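Local coordinates for Lysine/ornithine decarboxylase (Selenomonas ruminantium, PDB 5GJO), which decarboxylates both L-lysine and L-ornithine with the cofactor pyridoxal 5'-phosphate, giving cadaverine and putrescine, and works as a homodimer, at the interface of chains A and B. Residues are numbered along the deposited sequence; one frame, centred on the assembly and turned at random. Chains: chain A/B, Lysine/ornithine decarboxylase.

The homodimer interface is two-fold symmetric, and the four contacts sample it outward from the symmetric centre at contact 3, which joins the same residues of both chains. Contact 1 is the farthest from it, about 24 Å between the centres of their C-alpha atoms. Contacts 2 and 4, about 9 Å apart, share A:Phe153 and B:Cys324 and lie around B:Cys324, the probable proton donor; contact 1 adjoins contact 2 at about 11 Å through A:Lys152, and contact 4 reaches contact 3, about 14 Å off, through A:Tyr299. The shared residues tie dimer packing to the shared active site, so assembly probably helps to build it.

Contact 1: the interface of chains A and B. Residues chain A 97, 117-118, 120, 152; chain B 273-276, 285.
A:Val97 and B:Lys276 bury the most surface in this part of the homodimer interface, where loops and the 3-10 helix 119-121 of one chain meet strands 266-276 and 283-286 of the other. A:Val97 works by its two methyl branches. CG1, anti to the backbone N (chi1 -176°), packs over the strand, 3.8 Å from CA of B:Gly274 and in reach of the B:Ile273 and B:Ile285 side chains. CG2 turns toward the tip of B:Lys276. That lysine runs extended until a bend at its last torsion (chi4 -53°), which carries the ammonium to the carboxylate of A:Asp117, crossing it at about a right angle. The salt bridge, NZ of B:Lys276 to OD1 of A:Asp117 at 3.1 Å, is weak as a hydrogen bond, and two waters supplement it: one links NZ to the other carboxylate oxygen and to the A:Lys152 carbonyl, the second to OD1 and to A:Asp118 OD1. The carbonyl O of the preceding B:Thr275 accepts from the hydroxyl OG of A:Ser120 at 2.9 Å, the donor tilted 20° from the carbonyl plane. That OG lies equally near OD2 of A:Asp118, so its proton is probably shared. The backbone N of A:Ser120 donates to OD2 of A:Asp118 at 2.8 Å, on its anti side.

Contact 2: the interface of chains A and B. Residues chain A 52, 73, 94-95, 152-153; chain B 322-324, 362, 364.
The active site shared between subunits in this class-II decarboxylase takes shape here, as the loop carrying B:Cys324, the probable proton donor, reaches the cofactor-binding barrel of chain A beside A:Lys52, the lysine expected to form the Schiff base with the cofactor, though not linked to it here. The A:Asn95 amide spends both N-H groups: ND2 gives a nearly straight bond of 3.0 Å to O of B:Pro322, approaching nearly along the C=O axis, and another to O of A:Ala73, in the carbonyl plane on a lone pair. Both acceptors lie close to the amide plane, which would fix its rotation. Against this held amide rests the thiol; SG of B:Cys324 sits 3.7 Å from CG of A:Asn95, turned anti to its own carbonyl carbon (chi1 -68°). A:Lys152 reaches the same loop, its ammonium NZ donating to O of B:Ser323 at 2.9 Å. The tip of the A:Phe153 ring abuts the B:Cys324 backbone, with CZ 3.5 Å from CA. Behind the cysteine, B:Asn362 acts as second shell, OD1 taking the B:Cys324 backbone N-H. Its side chain lies alongside A:Lys52, pointing the same way, with amide ND2 3.6 Å from CB of A:Lys52.

Contact 3: the interface of chains A and B. Residues chain A 290-291, 295, 298-299, 357, 359; chain B 290-291, 295, 298-299, 357, 359.
A:Tyr299 and B:Tyr291 stack across the interface of this class-II Orn/Lys/Arg decarboxylase homodimer, and the symmetric pair does the same with the chains exchanged. CB of A:Tyr299 lies 3.5 Å from the phenol oxygen OH of B:Tyr291. With CG anti to the carbonyl carbon (chi1 -71°), the ring extends into chain B and slides past the B:Tyr291 ring in the opposite direction. The stack is offset: centroids are 4.4 Å apart, the planes are inclined by 25°, and CE1 of B:Tyr291 sits over the A:Tyr299 face toward its rim. CG of A:Tyr299 is 3.5 Å from CE1 of B:Tyr291; CD1 makes the tightest approach of this stack, 3.4 Å from that CE1, and CD2 stands farther from it. Farther out, CE1 lies near O of B:Ile290, with CG of B:Met298 more loosely beside it, while on the other flank CE2 touches its own twin, CE2 of B:Tyr299, at 3.6 Å; these two tyrosines cross at about a right angle. CZ also nears the B:Ile290 carbonyl, and at the tip the phenol OH hydrogen-bonds to O of B:Ile290 at 2.9 Å and abuts CB of B:Ser295. The hydroxyl OG1 of B:Thr359 steadies the stacking partner, donating to O of B:Tyr291. Beside the rings the two methionines slide past one another, and their methyls meet tightly, CE of A:Met298 to CE of B:Met298 at 3.4 Å.

Contact 4: the interface of chains A and B. Residues chain A 147-149, 153, 299; chain B 324-327.
With CG anti to the backbone N (chi1 -164°), the carboxylate of B:Asp325 is swung toward A:Val147, whose CG1 branch is likewise anti to its backbone N (chi1 -179°). The two side chains cross at about a right angle, methyl CG1 lying 3.6 Å from carboxylate OD1. This is the loop of B:Cys324, the probable proton donor, running on to B:Ile327 and packed along the segment A:Val147 to A:Leu149 of the dimer partner. No direct hydrogen bond crosses in this patch, where the fit rests on packing and a bridging water. B:Gly326 buries the most surface here, its CA set 3.4 Å from the backbone O of A:Asp148. A:Leu149 lays its CD2 branch against the loop backbone, 3.5 Å from O of B:Cys324. The A:Phe153 ring presents its edge to the next peptide, with C of B:Asp325 and N of B:Gly326 in the ring plane. The loop also braces itself: the backbone N of B:Ile327 donates to OD1 of B:Asp325 at 2.9 Å, nearly straight, from above the carboxylate plane. The same OD1 binds a water that also reaches the backbone O of A:Tyr299. Beside that water bridge, the methyl CD1 of B:Ile327 lies 3.6 Å from O of A:Tyr299.

Contact 1: the interface of chains A and B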
loop_
_atom_site.group_PDB
_atom_site.type_symbol
_atom_site.label_atom_id
_atom_site.label_comp_id
_atom_site.label_asym_id
_atom_site.label_seq_id
_atom_site.Cartn_x
_atom_site.Cartn_y
_atom_site.Cartn_z
ATOM N N VAL A 97 -5.421 0.126 20.671
ATOM C CA VAL A 97 -4.661 1.312 20.923
ATOM C C VAL A 97 -5.225 2.413 20.123
ATOM O O VAL A 97 -4.893 2.587 18.973
ATOM C CB VAL A 97 -3.156 1.141 20.706
ATOM C CG1 VAL A 97 -2.416 2.450 21.095
ATOM C CG2 VAL A 97 -2.655 -0.050 21.509
ATOM N N ASP A 117 -5.938 -3.805 25.741
ATOM C CA ASP A 117 -5.006 -4.819 26.199
ATOM C C ASP A 117 -3.854 -4.282 27.042
ATOM O O ASP A 117 -2.906 -4.980 27.266
ATOM C CB ASP A 117 -4.479 -5.663 25.029
ATOM C CG ASP A 117 -3.673 -4.857 24.026
ATOM O OD1 ASP A 117 -3.207 -3.773 24.355
ATOM O OD2 ASP A 117 -3.502 -5.337 22.904
ATOM N N ASP A 118 -3.933 -3.032 27.461
ATOM C CA ASP A 118 -2.824 -2.419 28.198
ATOM C C ASP A 118 -3.281 -1.445 29.275
ATOM O O ASP A 118 -4.275 -0.781 29.099
ATOM C CB ASP A 118 -1.901 -1.690 27.239
ATOM C CG ASP A 118 -0.541 -1.443 27.829
ATOM O OD1 ASP A 118 0.316 -2.330 27.684
ATOM O OD2 ASP A 118 -0.342 -0.387 28.438
ATOM N N SER A 120 -2.024 1.396 29.841
ATOM C CA SER A 120 -1.901 2.729 29.296
ATOM C C SER A 120 -3.121 3.216 28.481
ATOM O O SER A 120 -3.243 4.366 28.158
ATOM C CB SER A 120 -0.641 2.832 28.494
ATOM O OG SER A 120 -0.671 2.183 27.206
ATOM N N LYS A 152 1.746 -8.228 19.003
ATOM C CA LYS A 152 1.408 -6.802 19.074
ATOM C C LYS A 152 0.172 -6.509 19.942
ATOM O O LYS A 152 -0.013 -5.311 20.376
ATOM C CB LYS A 152 1.285 -6.246 17.669
ATOM C CG LYS A 152 1.061 -4.712 17.556
ATOM C CD LYS A 152 1.146 -4.262 16.085
ATOM C CE LYS A 152 0.971 -2.769 15.952
ATOM N NZ LYS A 152 -0.404 -2.197 16.194
ATOM N N ILE B 273 1.033 6.996 20.684
ATOM C CA ILE B 273 -0.321 6.879 21.163
ATOM C C ILE B 273 -0.539 5.785 22.172
ATOM O O ILE B 273 -1.607 5.667 22.806
ATOM C CB ILE B 273 -1.384 6.759 19.993
ATOM C CG1 ILE B 273 -1.128 5.499 19.150
ATOM C CG2 ILE B 273 -1.344 7.962 19.095
ATOM C CD1 ILE B 273 -2.209 5.261 18.082
ATOM N N GLY B 274 0.445 4.917 22.391
ATOM C CA GLY B 274 0.251 3.897 23.365
ATOM C C GLY B 274 1.617 3.330 23.755
ATOM O O GLY B 274 2.614 3.450 22.979
ATOM N N THR B 275 1.711 2.838 24.987
ATOM C CA THR B 275 2.895 2.145 25.440
ATOM C C THR B 275 2.515 0.744 25.867
ATOM O O THR B 275 1.346 0.441 26.188
ATOM C CB THR B 275 3.608 2.847 26.638
ATOM O OG1 THR B 275 2.728 2.761 27.743
ATOM C CG2 THR B 275 3.943 4.216 26.339
ATOM N N LYS B 276 3.509 -0.124 25.877
ATOM C CA LYS B 276 3.413 -1.440 26.504
ATOM C C LYS B 276 4.726 -1.679 27.300
ATOM O O LYS B 276 5.806 -1.866 26.684
ATOM C CB LYS B 276 3.175 -2.580 25.538
ATOM C CG LYS B 276 2.063 -2.326 24.597
ATOM C CD LYS B 276 2.009 -3.320 23.457
ATOM C CE LYS B 276 0.818 -2.903 22.578
ATOM N NZ LYS B 276 -0.552 -2.705 23.202
ATOM N N ILE B 285 3.538 2.439 20.410
ATOM C CA ILE B 285 2.669 2.488 19.239
ATOM C C ILE B 285 2.552 3.928 18.756
ATOM O O ILE B 285 2.306 4.868 19.523
ATOM C CB ILE B 285 1.292 1.888 19.570
ATOM C CG1 ILE B 285 1.409 0.526 20.191
ATOM C CG2 ILE B 285 0.399 1.913 18.335
ATOM C CD1 ILE B 285 2.088 -0.531 19.302
HETATM O O HOH W 1 -2.050 -3.673 21.048
HETATM O O HOH W 2 -0.523 -4.368 25.618
HETATM O O HOH W 3 2.066 0.394 29.143
#

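Contact 2: the interface of chains A and B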
loop_
_atom_site.group_PDB
_atom_site.type_symbol
_atom_site.label_atom_id
_atom_site.label_comp_id
_atom_site.label_asym_id
_atom_site.label_seq_id
_atom_site.Cartn_x
_atom_site.Cartn_y
_atom_site.Cartn_z
ATOM N N LYS A 52 -12.663 -3.436 8.177
ATOM C CA LYS A 52 -11.289 -3.271 7.718
ATOM C C LYS A 52 -11.016 -4.205 6.515
ATOM O O LYS A 52 -10.221 -3.893 5.668
ATOM C CB LYS A 52 -10.302 -3.626 8.847
ATOM C CG LYS A 52 -10.601 -4.952 9.524
ATOM C CD LYS A 52 -9.670 -5.307 10.679
ATOM C CE LYS A 52 -9.605 -4.215 11.737
ATOM N NZ LYS A 52 -10.823 -4.098 12.568
ATOM N N ALA A 73 -12.012 0.300 13.363
ATOM C CA ALA A 73 -10.580 0.420 13.731
ATOM C C ALA A 73 -10.097 1.823 13.864
ATOM O O ALA A 73 -8.935 1.994 14.263
ATOM C CB ALA A 73 -9.744 -0.227 12.644
ATOM N N ALA A 94 -12.731 -1.645 18.275
ATOM C CA ALA A 94 -11.862 -2.746 18.701
ATOM C C ALA A 94 -10.396 -2.613 18.291
ATOM O O ALA A 94 -9.669 -3.635 18.232
ATOM C CB ALA A 94 -12.398 -4.033 18.165
ATOM N N ASN A 95 -9.957 -1.428 18.044
ATOM C CA ASN A 95 -8.518 -1.173 17.986
ATOM C C ASN A 95 -8.070 -1.007 19.431
ATOM O O ASN A 95 -8.534 -0.051 20.111
ATOM C CB ASN A 95 -8.266 0.024 17.205
ATOM C CG ASN A 95 -6.804 0.196 16.828
ATOM O OD1 ASN A 95 -5.897 -0.174 17.593
ATOM N ND2 ASN A 95 -6.568 0.693 15.586
ATOM N N LYS A 152 1.746 -8.228 19.003
ATOM C CA LYS A 152 1.408 -6.802 19.074
ATOM C C LYS A 152 0.172 -6.509 19.942
ATOM O O LYS A 152 -0.013 -5.311 20.376
ATOM C CB LYS A 152 1.285 -6.246 17.669
ATOM C CG LYS A 152 1.061 -4.712 17.556
ATOM C CD LYS A 152 1.146 -4.262 16.085
ATOM C CE LYS A 152 0.971 -2.769 15.952
ATOM N NZ LYS A 152 -0.404 -2.197 16.194
ATOM N N PHE A 153 -0.731 -7.485 20.042
ATOM C CA PHE A 153 -2.028 -7.350 20.748
ATOM C C PHE A 153 -2.185 -8.406 21.795
ATOM O O PHE A 153 -1.591 -9.513 21.672
ATOM C CB PHE A 153 -3.166 -7.524 19.705
ATOM C CG PHE A 153 -2.952 -6.731 18.433
ATOM C CD1 PHE A 153 -3.162 -5.375 18.392
ATOM C CD2 PHE A 153 -2.425 -7.338 17.286
ATOM C CE1 PHE A 153 -2.945 -4.667 17.224
ATOM C CE2 PHE A 153 -2.147 -6.604 16.113
ATOM C CZ PHE A 153 -2.472 -5.274 16.097
ATOM N N PRO B 322 -0.266 2.027 14.079
ATOM C CA PRO B 322 -1.564 2.147 14.687
ATOM C C PRO B 322 -2.605 1.136 14.168
ATOM O O PRO B 322 -3.693 1.037 14.704
ATOM C CB PRO B 322 -1.966 3.567 14.303
ATOM C CG PRO B 322 -1.432 3.677 12.913
ATOM C CD PRO B 322 -0.046 3.031 13.049
ATOM N N SER B 323 -2.250 0.353 13.171
ATOM C CA SER B 323 -3.188 -0.628 12.641
ATOM C C SER B 323 -3.415 -1.873 13.526
ATOM O O SER B 323 -2.706 -2.132 14.466
ATOM C CB SER B 323 -2.791 -1.057 11.232
ATOM O OG SER B 323 -1.843 -2.068 11.299
ATOM N N CYS B 324 -4.446 -2.625 13.185
ATOM C CA CYS B 324 -4.818 -3.829 13.893
ATOM C C CYS B 324 -4.093 -5.062 13.370
ATOM O O CYS B 324 -4.456 -6.166 13.682
ATOM C CB CYS B 324 -6.315 -4.075 13.805
ATOM S SG CYS B 324 -7.212 -2.821 14.720
ATOM N N ASN B 362 -7.577 0.254 7.277
ATOM C CA ASN B 362 -8.157 0.407 8.592
ATOM C C ASN B 362 -8.896 1.745 8.700
ATOM O O ASN B 362 -9.302 2.132 9.765
ATOM C CB ASN B 362 -7.099 0.355 9.688
ATOM C CG ASN B 362 -6.856 -1.043 10.250
ATOM O OD1 ASN B 362 -6.393 -1.163 11.361
ATOM N ND2 ASN B 362 -7.137 -2.077 9.481
ATOM N N PHE B 364 -7.717 4.758 8.304
ATOM C CA PHE B 364 -6.820 5.903 8.653
ATOM C C PHE B 364 -6.700 6.869 7.499
ATOM O O PHE B 364 -6.843 6.520 6.299
ATOM C CB PHE B 364 -5.440 5.346 9.126
ATOM C CG PHE B 364 -5.500 4.657 10.439
ATOM C CD1 PHE B 364 -5.798 5.381 11.586
ATOM C CD2 PHE B 364 -5.288 3.293 10.580
ATOM C CE1 PHE B 364 -5.880 4.773 12.829
ATOM C CE2 PHE B 364 -5.347 2.692 11.823
ATOM C CZ PHE B 364 -5.636 3.402 12.944
HETATM O O HOH W 4 -3.281 -0.835 17.253
HETATM O O HOH W 5 -9.497 -0.839 5.559
#

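Contact 3: the interface of chains A and B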
loop_
_atom_site.group_PDB
_atom_site.type_symbol
_atom_site.label_atom_id
_atom_site.label_comp_id
_atom_site.label_asym_id
_atom_site.label_seq_id
_atom_site.Cartn_x
_atom_site.Cartn_y
_atom_site.Cartn_z
ATOM N N ILE A 290 0.684 -5.004 -7.917
ATOM C CA ILE A 290 1.043 -5.174 -6.515
ATOM C C ILE A 290 0.852 -3.901 -5.695
ATOM O O ILE A 290 0.728 -3.987 -4.463
ATOM C CB ILE A 290 2.457 -5.724 -6.396
ATOM C CG1 ILE A 290 2.620 -6.454 -5.052
ATOM C CG2 ILE A 290 3.476 -4.594 -6.542
ATOM C CD1 ILE A 290 3.829 -7.319 -4.967
ATOM N N TYR A 291 0.707 -2.753 -6.363
ATOM C CA TYR A 291 0.375 -1.517 -5.666
ATOM C C TYR A 291 -1.114 -1.230 -5.656
ATOM O O TYR A 291 -1.521 -0.194 -5.151
ATOM C CB TYR A 291 1.093 -0.327 -6.252
ATOM C CG TYR A 291 2.571 -0.305 -5.946
ATOM C CD1 TYR A 291 3.014 0.226 -4.754
ATOM C CD2 TYR A 291 3.529 -0.772 -6.870
ATOM C CE1 TYR A 291 4.366 0.265 -4.457
ATOM C CE2 TYR A 291 4.912 -0.731 -6.537
ATOM C CZ TYR A 291 5.282 -0.188 -5.354
ATOM O OH TYR A 291 6.637 -0.071 -4.990
ATOM N N SER A 295 -1.851 -5.962 -3.699
ATOM C CA SER A 295 -1.073 -5.618 -2.498
ATOM C C SER A 295 -1.130 -6.631 -1.390
ATOM O O SER A 295 -0.164 -6.739 -0.618
ATOM C CB SER A 295 -1.551 -4.236 -1.926
ATOM O OG SER A 295 -2.985 -4.280 -1.678
ATOM N N MET A 298 1.873 -8.716 -0.713
ATOM C CA MET A 298 2.893 -8.113 0.147
ATOM C C MET A 298 2.474 -8.072 1.606
ATOM O O MET A 298 3.200 -8.512 2.520
ATOM C CB MET A 298 3.159 -6.691 -0.352
ATOM C CG MET A 298 3.779 -6.655 -1.726
ATOM S SD MET A 298 5.419 -7.465 -1.701
ATOM C CE MET A 298 6.000 -6.566 -0.125
ATOM N N TYR A 299 1.318 -7.531 1.864
ATOM C CA TYR A 299 0.896 -7.323 3.241
ATOM C C TYR A 299 0.218 -8.528 3.862
ATOM O O TYR A 299 0.161 -8.608 5.082
ATOM C CB TYR A 299 -0.040 -6.117 3.406
ATOM C CG TYR A 299 0.604 -4.801 3.237
ATOM C CD1 TYR A 299 1.299 -4.223 4.264
ATOM C CD2 TYR A 299 0.514 -4.113 2.046
ATOM C CE1 TYR A 299 1.930 -3.034 4.094
ATOM C CE2 TYR A 299 1.126 -2.877 1.903
ATOM C CZ TYR A 299 1.853 -2.368 2.920
ATOM O OH TYR A 299 2.431 -1.099 2.827
ATOM N N SER A 357 -5.806 -2.130 0.793
ATOM C CA SER A 357 -4.384 -1.736 0.822
ATOM C C SER A 357 -3.877 -1.293 -0.543
ATOM O O SER A 357 -2.681 -1.179 -0.788
ATOM C CB SER A 357 -3.489 -2.786 1.483
ATOM O OG SER A 357 -3.794 -4.053 0.854
ATOM N N THR A 359 -3.176 1.516 -3.515
ATOM C CA THR A 359 -2.529 2.854 -3.489
ATOM C C THR A 359 -2.664 3.523 -4.848
ATOM O O THR A 359 -3.005 2.898 -5.911
ATOM C CB THR A 359 -1.007 2.771 -3.216
ATOM O OG1 THR A 359 -0.348 2.293 -4.394
ATOM C CG2 THR A 359 -0.754 1.895 -2.121
ATOM N N ILE B 290 3.053 1.013 8.922
ATOM C CA ILE B 290 3.513 0.348 7.731
ATOM C C ILE B 290 2.521 0.460 6.574
ATOM O O ILE B 290 2.869 0.227 5.373
ATOM C CB ILE B 290 3.850 -1.148 8.085
ATOM C CG1 ILE B 290 4.914 -1.702 7.157
ATOM C CG2 ILE B 290 2.618 -2.015 8.080
ATOM C CD1 ILE B 290 5.542 -2.977 7.569
ATOM N N TYR B 291 1.285 0.762 6.906
ATOM C CA TYR B 291 0.227 1.020 5.871
ATOM C C TYR B 291 0.123 2.500 5.412
ATOM O O TYR B 291 -0.650 2.842 4.509
ATOM C CB TYR B 291 -1.171 0.546 6.340
ATOM C CG TYR B 291 -1.298 -0.925 6.353
ATOM C CD1 TYR B 291 -1.529 -1.619 5.154
ATOM C CD2 TYR B 291 -1.166 -1.634 7.494
ATOM C CE1 TYR B 291 -1.694 -2.962 5.135
ATOM C CE2 TYR B 291 -1.263 -3.049 7.483
ATOM C CZ TYR B 291 -1.584 -3.695 6.279
ATOM O OH TYR B 291 -1.718 -5.072 6.261
ATOM N N SER B 295 5.295 2.397 4.591
ATOM C CA SER B 295 5.126 1.402 3.563
ATOM C C SER B 295 6.371 1.092 2.746
ATOM O O SER B 295 6.500 -0.011 2.214
ATOM C CB SER B 295 4.024 1.854 2.602
ATOM O OG SER B 295 4.322 3.088 2.013
ATOM N N MET B 298 8.147 -2.153 3.371
ATOM C CA MET B 298 7.668 -3.273 2.600
ATOM C C MET B 298 7.973 -3.257 1.103
ATOM O O MET B 298 8.488 -4.203 0.584
ATOM C CB MET B 298 6.173 -3.400 2.830
ATOM C CG MET B 298 5.844 -3.652 4.291
ATOM S SD MET B 298 6.198 -5.342 4.786
ATOM C CE MET B 298 5.678 -6.175 3.276
ATOM N N TYR B 299 7.656 -2.159 0.436
ATOM C CA TYR B 299 7.803 -2.066 -1.006
ATOM C C TYR B 299 9.214 -1.607 -1.487
ATOM O O TYR B 299 9.573 -1.848 -2.594
ATOM C CB TYR B 299 6.794 -1.117 -1.616
ATOM C CG TYR B 299 5.426 -1.651 -1.618
ATOM C CD1 TYR B 299 5.029 -2.561 -2.567
ATOM C CD2 TYR B 299 4.494 -1.203 -0.735
ATOM C CE1 TYR B 299 3.725 -3.029 -2.650
ATOM C CE2 TYR B 299 3.215 -1.728 -0.750
ATOM C CZ TYR B 299 2.814 -2.642 -1.759
ATOM O OH TYR B 299 1.476 -3.143 -1.814
ATOM N N SER B 357 3.070 5.377 -1.439
ATOM C CA SER B 357 2.549 3.983 -1.289
ATOM C C SER B 357 1.742 3.882 0.015
ATOM O O SER B 357 1.378 2.804 0.470
ATOM C CB SER B 357 3.706 2.958 -1.413
ATOM O OG SER B 357 4.745 3.254 -0.499
ATOM N N THR B 359 -1.712 4.172 2.295
ATOM C CA THR B 359 -3.058 3.694 2.032
ATOM C C THR B 359 -4.007 4.174 3.106
ATOM O O THR B 359 -3.573 4.620 4.174
ATOM C CB THR B 359 -3.127 2.113 2.185
ATOM O OG1 THR B 359 -2.931 1.718 3.581
ATOM C CG2 THR B 359 -2.088 1.429 1.306
#

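Contact 4: the interface of chains A and B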
loop_
_atom_site.group_PDB
_atom_site.type_symbol
_atom_site.label_atom_id
_atom_site.label_comp_id
_atom_site.label_asym_id
_atom_site.label_seq_id
_atom_site.Cartn_x
_atom_site.Cartn_y
_atom_site.Cartn_z
ATOM N N VAL A 147 -1.626 -14.678 9.944
ATOM C CA VAL A 147 -1.296 -13.384 10.504
ATOM C C VAL A 147 -1.373 -13.561 12.018
ATOM O O VAL A 147 -2.474 -13.822 12.605
ATOM C CB VAL A 147 -2.253 -12.285 10.021
ATOM C CG1 VAL A 147 -1.859 -10.940 10.604
ATOM C CG2 VAL A 147 -2.295 -12.143 8.489
ATOM N N ASP A 148 -0.250 -13.335 12.679
ATOM C CA ASP A 148 -0.213 -13.418 14.149
ATOM C C ASP A 148 -0.845 -12.165 14.751
ATOM O O ASP A 148 -0.341 -11.019 14.516
ATOM C CB ASP A 148 1.244 -13.549 14.545
ATOM C CG ASP A 148 1.511 -13.421 16.047
ATOM O OD1 ASP A 148 0.612 -13.631 16.889
ATOM O OD2 ASP A 148 2.707 -13.189 16.364
ATOM N N LEU A 149 -1.884 -12.360 15.568
ATOM C CA LEU A 149 -2.581 -11.242 16.155
ATOM C C LEU A 149 -2.438 -11.275 17.677
ATOM O O LEU A 149 -3.325 -10.791 18.402
ATOM C CB LEU A 149 -4.019 -11.172 15.678
ATOM C CG LEU A 149 -4.151 -10.872 14.169
ATOM C CD1 LEU A 149 -5.658 -10.860 13.866
ATOM C CD2 LEU A 149 -3.466 -9.552 13.773
ATOM N N PHE A 153 -0.731 -7.485 20.042
ATOM C CA PHE A 153 -2.028 -7.350 20.748
ATOM C C PHE A 153 -2.185 -8.406 21.795
ATOM O O PHE A 153 -1.591 -9.513 21.672
ATOM C CB PHE A 153 -3.166 -7.524 19.705
ATOM C CG PHE A 153 -2.952 -6.731 18.433
ATOM C CD1 PHE A 153 -3.162 -5.375 18.392
ATOM C CD2 PHE A 153 -2.425 -7.338 17.286
ATOM C CE1 PHE A 153 -2.945 -4.667 17.224
ATOM C CE2 PHE A 153 -2.147 -6.604 16.113
ATOM C CZ PHE A 153 -2.472 -5.274 16.097
ATOM N N TYR A 299 1.318 -7.531 1.864
ATOM C CA TYR A 299 0.896 -7.323 3.241
ATOM C C TYR A 299 0.218 -8.528 3.862
ATOM O O TYR A 299 0.161 -8.608 5.082
ATOM C CB TYR A 299 -0.040 -6.117 3.406
ATOM C CG TYR A 299 0.604 -4.801 3.237
ATOM C CD1 TYR A 299 1.299 -4.223 4.264
ATOM C CD2 TYR A 299 0.514 -4.113 2.046
ATOM C CE1 TYR A 299 1.930 -3.034 4.094
ATOM C CE2 TYR A 299 1.126 -2.877 1.903
ATOM C CZ TYR A 299 1.853 -2.368 2.920
ATOM O OH TYR A 299 2.431 -1.099 2.827
ATOM N N CYS B 324 -4.446 -2.625 13.185
ATOM C CA CYS B 324 -4.818 -3.829 13.893
ATOM C C CYS B 324 -4.093 -5.062 13.370
ATOM O O CYS B 324 -4.456 -6.166 13.682
ATOM C CB CYS B 324 -6.315 -4.075 13.805
ATOM S SG CYS B 324 -7.212 -2.821 14.720
ATOM N N ASP B 325 -3.087 -4.829 12.547
ATOM C CA ASP B 325 -2.360 -5.878 11.874
ATOM C C ASP B 325 -1.019 -6.182 12.542
ATOM O O ASP B 325 -0.252 -5.294 12.836
ATOM C CB ASP B 325 -2.123 -5.458 10.432
ATOM C CG ASP B 325 -1.716 -6.607 9.535
ATOM O OD1 ASP B 325 -0.980 -7.496 9.933
ATOM O OD2 ASP B 325 -2.112 -6.582 8.390
ATOM N N GLY B 326 -0.751 -7.463 12.723
ATOM C CA GLY B 326 0.465 -7.930 13.340
ATOM C C GLY B 326 1.702 -7.545 12.551
ATOM O O GLY B 326 2.776 -7.501 13.092
ATOM N N ILE B 327 1.547 -7.320 11.253
ATOM C CA ILE B 327 2.659 -6.920 10.394
ATOM C C ILE B 327 3.164 -5.487 10.625
ATOM O O ILE B 327 4.198 -5.123 10.149
ATOM C CB ILE B 327 2.333 -7.130 8.905
ATOM C CG1 ILE B 327 3.598 -7.301 8.090
ATOM C CG2 ILE B 327 1.497 -6.007 8.356
ATOM C CD1 ILE B 327 3.296 -7.710 6.672
HETATM O O HOH W 6 -0.532 -9.283 7.663
#